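RNA-binding protein RO60 (Deinococcus radiodurans, PDB 2NVO) binds several small RNAs that accumulate during recovery from ultraviolet irradiation and contributes to the resistance of the bacterium to that radiation. Local coordinates at residues E413-L418 against A444-W449; D458-Y463 against D480-K485. All coordinates share one frame; numbering follows the deposited sequence.

Contact 1: residues E413-L418 against A444-W449; sequences EQFRPL and AQPILW
F415 pushes its ring into the side of the helix formed by 445-449 and meets three side chains there, Q445, P446 and W449. The far end of the ring lands on the proline: CZ of F415 is 3.6 Å from CA of P446 and 3.7 Å from its CB, an apolar contact with the two side chains crossing at about a right angle. One edge of the same ring, its CD2 and CE2 side, turns to the indole. CD2 of F415 sits 3.7 Å from CG of W449, and the ring planes stand at 62°, an edge-to-face pair in which the phenylalanine supplies the edge and the five-membered part of the tryptophan the face. Q445 lays its extended chain alongside: CG lies over one face of the phenylalanine, and NE2 reaches back to 3.7 Å from CB of F415, the amide plane only 21° from that of the ring.

Here strand 415-417, the antiparallel edge strand of the von Willebrand factor A-like domain, meets helix 445-452 on one side of the central sheet. The axes of 415-417 and 445-449 cross at -71° and approach to 10.1 Å. F415, whose CB already points at the helix, spans the gap with CG anti to the backbone N, beside the carbonyl carbon. F411 is a further edge-to-face partner, and M409 of the adjacent strand 405-411 and A368 of strand 364-369 beyond it also touch the ring.

R416 points the other way from the helix. Its NE and NH2 form a side-on salt bridge with the carboxylate of E413, NE to OE1 and NH2 to OE2, both through syn lone pairs, with NH2 to OE2 at 2.9 Å. NH1 of R416 then reaches O of P417 at 3.1 Å, fixing the guanidinium against its own stretch of chain.

Contact 2: residues D458-Y463 against D480-K485; sequences DTFVVY and DQYAQK
F460 and Y482 meet inside a beta-alpha-beta unit, strand 459-464, helix 475-486 and strand 491-496, of the von Willebrand factor A-like domain, where the helix connects two adjacent parallel strands of the mixed sheet. This one aromatic pair carries the whole direct contact between 458-463 and 480-485. The rings form a T-shaped stack: the F460 edge faces the Y482 ring, with centroids 5.8 Å apart and planes at 84°, close to perpendicular. CZ of F460, the far corner of its ring, comes nearest, 4.1 Å from CE1 of Y482. With CB directed at the strand and CG anti to the backbone N (chi1 -175°), the tyrosine carries its ring across to F460.

Close packing around the pair comes largely from neighbours. I447 and A450 of helix 445-452 touch F460, A451 of that helix touches Y482, and P490 touches both rings, so the two side chains are buried although they bury little surface against each other. Away from the pair the helix is looser: Q481, Q484 and K485 are exposed, though Q481 touches L448 and NZ of K485 hydrogen-bonds to O of A451.

Beyond the stack, the phenol is held at its polar end by the loop between helix 445-452 and strand 459-464, where OH of Y482 hydrogen-bonds with both O of L455 and N of V457.

Contacts 1 and 2 lie side by side against the same sheet, their centres 12 Å apart, with helix 445-452 as the element between them. Contact 1 sits at the edge strand and is partly buried, with a larger interface of 251 Å² that mixes proline, amide and indole around one phenylalanine. Contact 2, farther into the sheet, is wholly buried but buries just 74 Å² and is purely aromatic. The two touch directly: CE1 of F460 lies 3.5 Å from O of P446 and 3.6 Å from CA of I447. Each phenylalanine reaches helix 445-452, F415 from the edge strand and F460 from an inner strand of the sheet.

Contact 1: residues E413-L418 against A444-W449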
ATOM      1  N   GLU A 413       8.137  22.275 -26.006  1.00 24.50           N
ATOM      2  CA  GLU A 413       8.302  22.776 -27.378  1.00 23.87           C
ATOM      3  C   GLU A 413       8.933  21.665 -28.208  1.00 24.14           C
ATOM      4  O   GLU A 413       8.426  21.248 -29.253  1.00 30.61           O
ATOM      5  CB  GLU A 413       9.230  24.002 -27.398  1.00 29.85           C
ATOM      6  CG  GLU A 413       9.184  24.868 -26.143  1.00 31.26           C
ATOM      7  CD  GLU A 413      10.154  24.414 -25.057  1.00 27.61           C
ATOM      8  OE1 GLU A 413      11.232  23.878 -25.403  1.00 26.27           O
ATOM      9  OE2 GLU A 413       9.840  24.610 -23.857  1.00 28.26           O
ATOM     10  N   GLN A 414      10.049  21.169 -27.707  1.00 22.57           N
ATOM     11  CA  GLN A 414      10.572  19.906 -28.170  1.00 24.06           C
ATOM     12  C   GLN A 414      10.974  19.090 -26.958  1.00 18.28           C
ATOM     13  O   GLN A 414      10.926  19.580 -25.827  1.00 18.46           O
ATOM     14  CB  GLN A 414      11.762  20.128 -29.098  1.00 29.53           C
ATOM     15  CG  GLN A 414      12.546  21.369 -28.803  1.00 33.43           C
ATOM     16  CD  GLN A 414      12.968  22.064 -30.079  1.00 42.58           C
ATOM     17  OE1 GLN A 414      12.678  21.587 -31.182  1.00 45.93           O
ATOM     18  NE2 GLN A 414      13.645  23.203 -29.943  1.00 46.03           N
ATOM     19  N   PHE A 415      11.351  17.843 -27.198  1.00 18.15           N
ATOM     20  CA  PHE A 415      11.752  16.950 -26.125  1.00 15.89           C
ATOM     21  C   PHE A 415      13.084  17.397 -25.584  1.00 16.55           C
ATOM     22  O   PHE A 415      14.098  17.343 -26.278  1.00 20.94           O
ATOM     23  CB  PHE A 415      11.824  15.508 -26.620  1.00 14.04           C
ATOM     24  CG  PHE A 415      11.929  14.507 -25.517  1.00 10.99           C
ATOM     25  CD1 PHE A 415      10.808  14.183 -24.753  1.00 10.70           C
ATOM     26  CD2 PHE A 415      13.136  13.901 -25.226  1.00 11.12           C
ATOM     27  CE1 PHE A 415      10.898  13.262 -23.732  1.00  9.60           C
ATOM     28  CE2 PHE A 415      13.241  12.972 -24.208  1.00 10.19           C
ATOM     29  CZ  PHE A 415      12.115  12.651 -23.451  1.00  9.14           C
ATOM     30  N   ARG A 416      13.094  17.868 -24.352  1.00 13.42           N
ATOM     31  CA  ARG A 416      14.280  18.533 -23.849  1.00 15.15           C
ATOM     32  C   ARG A 416      14.422  18.321 -22.361  1.00 14.96           C
ATOM     33  O   ARG A 416      13.475  17.899 -21.702  1.00 13.52           O
ATOM     34  CB  ARG A 416      14.198  20.030 -24.138  1.00 21.46           C
ATOM     35  CG  ARG A 416      13.089  20.724 -23.368  1.00 20.71           C
ATOM     36  CD  ARG A 416      13.339  22.209 -23.264  1.00 21.72           C
ATOM     37  NE  ARG A 416      12.153  22.922 -22.806  1.00 21.70           N
ATOM     38  CZ  ARG A 416      11.874  23.169 -21.532  1.00 20.81           C
ATOM     39  NH1 ARG A 416      12.691  22.755 -20.569  1.00 17.73           N
ATOM     40  NH2 ARG A 416      10.770  23.833 -21.223  1.00 26.49           N
ATOM     41  N   PRO A 417      15.612  18.617 -21.824  1.00 16.74           N
ATOM     42  CA  PRO A 417      15.889  18.514 -20.394  1.00 14.68           C
ATOM     43  C   PRO A 417      15.098  19.563 -19.650  1.00 15.88           C
ATOM     44  O   PRO A 417      14.879  20.657 -20.188  1.00 14.45           O
ATOM     45  CB  PRO A 417      17.384  18.837 -20.299  1.00 15.17           C
ATOM     46  CG  PRO A 417      17.924  18.603 -21.659  1.00 14.04           C
ATOM     47  CD  PRO A 417      16.819  18.969 -22.591  1.00 17.08           C
ATOM     48  N   LEU A 418      14.664  19.234 -18.437  1.00 13.16           N
ATOM     49  CA  LEU A 418      13.901  20.179 -17.631  1.00 13.51           C
ATOM     50  C   LEU A 418      14.850  20.933 -16.713  1.00 13.69           C
ATOM     51  O   LEU A 418      14.518  21.987 -16.182  1.00 12.54           O
ATOM     52  CB  LEU A 418      12.816  19.450 -16.814  1.00  9.44           C
ATOM     53  CG  LEU A 418      11.385  19.370 -17.360  1.00 16.49           C
ATOM     54  CD1 LEU A 418      11.280  19.527 -18.875  1.00 10.61           C
ATOM     55  CD2 LEU A 418      10.612  18.132 -16.864  1.00 10.37           C
ATOM     56  N   ALA A 444       7.104   6.610 -26.548  1.00 10.42           N
ATOM     57  CA  ALA A 444       8.202   6.013 -27.302  1.00  9.21           C
ATOM     58  C   ALA A 444       9.371   6.981 -27.379  1.00  8.33           C
ATOM     59  O   ALA A 444      10.540   6.583 -27.462  1.00 10.66           O
ATOM     60  CB  ALA A 444       7.744   5.621 -28.710  1.00  9.84           C
ATOM     61  N   GLN A 445       9.053   8.259 -27.334  1.00  7.02           N
ATOM     62  CA  GLN A 445      10.008   9.303 -27.657  1.00  9.12           C
ATOM     63  C   GLN A 445      11.250   9.426 -26.733  1.00  9.38           C
ATOM     64  O   GLN A 445      12.361   9.702 -27.215  1.00 11.03           O
ATOM     65  CB  GLN A 445       9.264  10.630 -27.792  1.00 11.42           C
ATOM     66  CG  GLN A 445      10.149  11.792 -28.178  1.00 14.31           C
ATOM     67  CD  GLN A 445       9.352  13.037 -28.502  1.00 19.42           C
ATOM     68  OE1 GLN A 445       8.223  13.212 -28.032  1.00 17.68           O
ATOM     69  NE2 GLN A 445       9.933  13.909 -29.314  1.00 17.16           N
ATOM     70  N   PRO A 446      11.080   9.227 -25.411  1.00  8.64           N
ATOM     71  CA  PRO A 446      12.260   9.263 -24.537  1.00  7.79           C
ATOM     72  C   PRO A 446      13.242   8.157 -24.915  1.00  8.27           C
ATOM     73  O   PRO A 446      14.455   8.362 -24.814  1.00  7.33           O
ATOM     74  CB  PRO A 446      11.691   8.962 -23.137  1.00  7.19           C
ATOM     75  CG  PRO A 446      10.224   9.352 -23.217  1.00  5.85           C
ATOM     76  CD  PRO A 446       9.826   9.002 -24.659  1.00  7.42           C
ATOM     77  N   ILE A 447      12.709   7.012 -25.328  1.00  7.70           N
ATOM     78  CA  ILE A 447      13.532   5.862 -25.674  1.00  9.28           C
ATOM     79  C   ILE A 447      14.227   6.064 -27.013  1.00 12.71           C
ATOM     80  O   ILE A 447      15.398   5.716 -27.175  1.00 12.68           O
ATOM     81  CB  ILE A 447      12.704   4.582 -25.701  1.00  9.10           C
ATOM     82  CG1 ILE A 447      11.954   4.417 -24.381  1.00  9.08           C
ATOM     83  CG2 ILE A 447      13.596   3.356 -25.972  1.00 10.69           C
ATOM     84  CD1 ILE A 447      10.802   3.477 -24.472  1.00 11.23           C
ATOM     85  N   LEU A 448      13.493   6.601 -27.979  1.00 13.95           N
ATOM     86  CA  LEU A 448      14.085   6.966 -29.256  1.00 13.43           C
ATOM     87  C   LEU A 448      15.177   8.023 -29.027  1.00 14.77           C
ATOM     88  O   LEU A 448      16.280   7.924 -29.571  1.00 15.89           O
ATOM     89  CB  LEU A 448      13.012   7.489 -30.209  1.00 11.51           C
ATOM     90  CG  LEU A 448      11.858   6.569 -30.611  1.00 11.48           C
ATOM     91  CD1 LEU A 448      10.819   7.369 -31.373  1.00 10.11           C
ATOM     92  CD2 LEU A 448      12.329   5.370 -31.469  1.00 16.80           C
ATOM     93  N   TRP A 449      14.875   9.028 -28.210  1.00 12.14           N
ATOM     94  CA  TRP A 449      15.814  10.105 -27.950  1.00 11.75           C
ATOM     95  C   TRP A 449      17.108   9.593 -27.327  1.00 13.10           C
ATOM     96  O   TRP A 449      18.191   9.976 -27.753  1.00 13.44           O
ATOM     97  CB  TRP A 449      15.196  11.163 -27.041  1.00 11.46           C
ATOM     98  CG  TRP A 449      16.131  12.300 -26.697  1.00 11.81           C
ATOM     99  CD1 TRP A 449      16.362  13.427 -27.441  1.00 12.70           C
ATOM    100  CD2 TRP A 449      16.917  12.440 -25.505  1.00 12.11           C
ATOM    101  NE1 TRP A 449      17.252  14.248 -26.796  1.00 14.52           N
ATOM    102  CE2 TRP A 449      17.618  13.667 -25.612  1.00 12.45           C
ATOM    103  CE3 TRP A 449      17.119  11.636 -24.369  1.00 11.91           C
ATOM    104  CZ2 TRP A 449      18.504  14.110 -24.631  1.00 13.13           C
ATOM    105  CZ3 TRP A 449      18.000  12.084 -23.385  1.00 11.14           C
ATOM    106  CH2 TRP A 449      18.677  13.316 -23.518  1.00 13.69           C
TER

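Contact 2: residues D458-Y463 against D480-K485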
ATOM      1  N   ASP A 458      18.871   2.490 -17.919  1.00  8.53           N
ATOM      2  CA  ASP A 458      18.298   1.218 -17.512  1.00  9.11           C
ATOM      3  C   ASP A 458      16.764   1.286 -17.434  1.00 10.10           C
ATOM      4  O   ASP A 458      16.066   0.358 -17.854  1.00 10.22           O
ATOM      5  CB  ASP A 458      18.816   0.824 -16.127  1.00 10.37           C
ATOM      6  CG  ASP A 458      20.314   0.636 -16.098  1.00 11.82           C
ATOM      7  OD1 ASP A 458      20.815  -0.050 -17.003  1.00 11.56           O
ATOM      8  OD2 ASP A 458      20.961   1.182 -15.181  1.00 11.35           O
ATOM      9  N   THR A 459      16.253   2.383 -16.876  1.00  9.39           N
ATOM     10  CA  THR A 459      14.818   2.488 -16.571  1.00  7.94           C
ATOM     11  C   THR A 459      14.243   3.790 -17.108  1.00  5.52           C
ATOM     12  O   THR A 459      14.691   4.860 -16.720  1.00  8.34           O
ATOM     13  CB  THR A 459      14.613   2.491 -15.051  1.00  9.42           C
ATOM     14  OG1 THR A 459      15.400   1.440 -14.459  1.00 12.71           O
ATOM     15  CG2 THR A 459      13.129   2.303 -14.714  1.00  7.30           C
ATOM     16  N   PHE A 460      13.294   3.704 -18.029  1.00  5.45           N
ATOM     17  CA  PHE A 460      12.610   4.900 -18.527  1.00  6.39           C
ATOM     18  C   PHE A 460      11.312   5.030 -17.731  1.00  5.12           C
ATOM     19  O   PHE A 460      10.634   4.030 -17.531  1.00  6.01           O
ATOM     20  CB  PHE A 460      12.267   4.727 -20.016  1.00  7.07           C
ATOM     21  CG  PHE A 460      13.475   4.783 -20.935  1.00  7.49           C
ATOM     22  CD1 PHE A 460      13.890   5.979 -21.487  1.00  7.43           C
ATOM     23  CD2 PHE A 460      14.182   3.631 -21.232  1.00  8.34           C
ATOM     24  CE1 PHE A 460      14.994   6.019 -22.334  1.00  8.33           C
ATOM     25  CE2 PHE A 460      15.281   3.659 -22.096  1.00  9.11           C
ATOM     26  CZ  PHE A 460      15.690   4.844 -22.629  1.00  8.19           C
ATOM     27  N   VAL A 461      10.983   6.226 -17.249  1.00  5.20           N
ATOM     28  CA  VAL A 461       9.708   6.421 -16.550  1.00  5.12           C
ATOM     29  C   VAL A 461       9.000   7.638 -17.130  1.00  5.12           C
ATOM     30  O   VAL A 461       9.566   8.726 -17.179  1.00  5.12           O
ATOM     31  CB  VAL A 461       9.871   6.646 -15.022  1.00  6.26           C
ATOM     32  CG1 VAL A 461       8.478   6.711 -14.369  1.00  5.12           C
ATOM     33  CG2 VAL A 461      10.675   5.519 -14.396  1.00  5.69           C
ATOM     34  N   VAL A 462       7.771   7.442 -17.583  1.00  5.12           N
ATOM     35  CA  VAL A 462       6.993   8.542 -18.117  1.00  5.12           C
ATOM     36  C   VAL A 462       5.925   8.918 -17.103  1.00  5.12           C
ATOM     37  O   VAL A 462       5.216   8.052 -16.613  1.00  5.12           O
ATOM     38  CB  VAL A 462       6.312   8.146 -19.445  1.00  5.12           C
ATOM     39  CG1 VAL A 462       5.273   9.250 -19.881  1.00  5.12           C
ATOM     40  CG2 VAL A 462       7.377   7.917 -20.521  1.00  6.89           C
ATOM     41  N   TYR A 463       5.807  10.205 -16.808  1.00  5.12           N
ATOM     42  CA  TYR A 463       4.759  10.668 -15.917  1.00  5.12           C
ATOM     43  C   TYR A 463       3.761  11.525 -16.700  1.00  5.52           C
ATOM     44  O   TYR A 463       4.146  12.507 -17.335  1.00  5.12           O
ATOM     45  CB  TYR A 463       5.362  11.468 -14.757  1.00  5.12           C
ATOM     46  CG  TYR A 463       5.964  10.594 -13.686  1.00  5.12           C
ATOM     47  CD1 TYR A 463       5.147   9.954 -12.757  1.00  5.32           C
ATOM     48  CD2 TYR A 463       7.346  10.413 -13.589  1.00  5.55           C
ATOM     49  CE1 TYR A 463       5.686   9.145 -11.755  1.00  5.12           C
ATOM     50  CE2 TYR A 463       7.903   9.601 -12.590  1.00  5.98           C
ATOM     51  CZ  TYR A 463       7.064   8.983 -11.671  1.00  5.94           C
ATOM     52  OH  TYR A 463       7.585   8.178 -10.676  1.00  6.77           O
ATOM     53  N   ASP A 480      13.121  -2.162 -28.568  1.00 16.04           N
ATOM     54  CA  ASP A 480      13.902  -3.064 -29.417  1.00 19.90           C
ATOM     55  C   ASP A 480      15.065  -2.338 -30.080  1.00 18.64           C
ATOM     56  O   ASP A 480      16.195  -2.811 -30.035  1.00 20.01           O
ATOM     57  CB  ASP A 480      13.016  -3.690 -30.493  1.00 19.79           C
ATOM     58  CG  ASP A 480      11.952  -4.605 -29.912  1.00 21.68           C
ATOM     59  OD1 ASP A 480      12.142  -5.093 -28.778  1.00 26.40           O
ATOM     60  OD2 ASP A 480      10.933  -4.840 -30.585  1.00 23.65           O
ATOM     61  N   GLN A 481      14.773  -1.197 -30.697  1.00 17.11           N
ATOM     62  CA  GLN A 481      15.791  -0.378 -31.342  1.00 20.80           C
ATOM     63  C   GLN A 481      16.889   0.072 -30.386  1.00 21.49           C
ATOM     64  O   GLN A 481      18.061   0.105 -30.763  1.00 20.89           O
ATOM     65  CB  GLN A 481      15.163   0.812 -32.073  1.00 18.02           C
ATOM     66  CG  GLN A 481      14.392   0.408 -33.316  1.00 18.43           C
ATOM     67  CD  GLN A 481      13.713   1.578 -34.006  1.00 19.12           C
ATOM     68  OE1 GLN A 481      13.924   2.738 -33.651  1.00 24.45           O
ATOM     69  NE2 GLN A 481      12.889   1.275 -34.999  1.00 23.96           N
ATOM     70  N   TYR A 482      16.524   0.391 -29.147  1.00 15.60           N
ATOM     71  CA  TYR A 482      17.516   0.791 -28.150  1.00 14.62           C
ATOM     72  C   TYR A 482      18.448  -0.380 -27.851  1.00 17.73           C
ATOM     73  O   TYR A 482      19.665  -0.231 -27.854  1.00 19.76           O
ATOM     74  CB  TYR A 482      16.843   1.257 -26.848  1.00 12.65           C
ATOM     75  CG  TYR A 482      17.822   1.797 -25.824  1.00 15.25           C
ATOM     76  CD1 TYR A 482      18.041   3.161 -25.683  1.00 11.18           C
ATOM     77  CD2 TYR A 482      18.529   0.937 -25.008  1.00 13.67           C
ATOM     78  CE1 TYR A 482      18.958   3.647 -24.731  1.00 15.73           C
ATOM     79  CE2 TYR A 482      19.423   1.401 -24.071  1.00 15.53           C
ATOM     80  CZ  TYR A 482      19.641   2.748 -23.937  1.00 13.42           C
ATOM     81  OH  TYR A 482      20.553   3.166 -22.995  1.00 15.02           O
ATOM     82  N   ALA A 483      17.859  -1.538 -27.577  1.00 19.03           N
ATOM     83  CA  ALA A 483      18.634  -2.738 -27.294  1.00 19.05           C
ATOM     84  C   ALA A 483      19.568  -3.024 -28.457  1.00 20.84           C
ATOM     85  O   ALA A 483      20.736  -3.315 -28.251  1.00 22.03           O
ATOM     86  CB  ALA A 483      17.708  -3.916 -27.065  1.00 20.94           C
ATOM     87  N   GLN A 484      19.051  -2.920 -29.681  1.00 19.49           N
ATOM     88  CA  GLN A 484      19.857  -3.184 -30.872  1.00 24.63           C
ATOM     89  C   GLN A 484      21.037  -2.239 -31.052  1.00 27.45           C
ATOM     90  O   GLN A 484      22.086  -2.644 -31.553  1.00 28.62           O
ATOM     91  CB  GLN A 484      18.989  -3.179 -32.133  1.00 26.66           C
ATOM     92  CG  GLN A 484      18.388  -4.542 -32.447  1.00 34.72           C
ATOM     93  CD  GLN A 484      17.028  -4.466 -33.123  1.00 36.10           C
ATOM     94  OE1 GLN A 484      16.657  -3.438 -33.709  1.00 40.31           O
ATOM     95  NE2 GLN A 484      16.267  -5.555 -33.034  1.00 37.19           N
ATOM     96  N   LYS A 485      20.869  -0.982 -30.659  1.00 20.66           N
ATOM     97  CA  LYS A 485      21.910   0.006 -30.861  1.00 22.23           C
ATOM     98  C   LYS A 485      22.864   0.113 -29.684  1.00 25.11           C
ATOM     99  O   LYS A 485      24.038   0.441 -29.863  1.00 27.26           O
ATOM    100  CB  LYS A 485      21.312   1.381 -31.167  1.00 22.90           C
ATOM    101  CG  LYS A 485      22.320   2.495 -30.995  1.00 25.26           C
ATOM    102  CD  LYS A 485      21.876   3.785 -31.629  1.00 27.72           C
ATOM    103  CE  LYS A 485      23.017   4.792 -31.607  1.00 29.14           C
ATOM    104  NZ  LYS A 485      22.614   6.111 -32.160  1.00 30.39           N
TER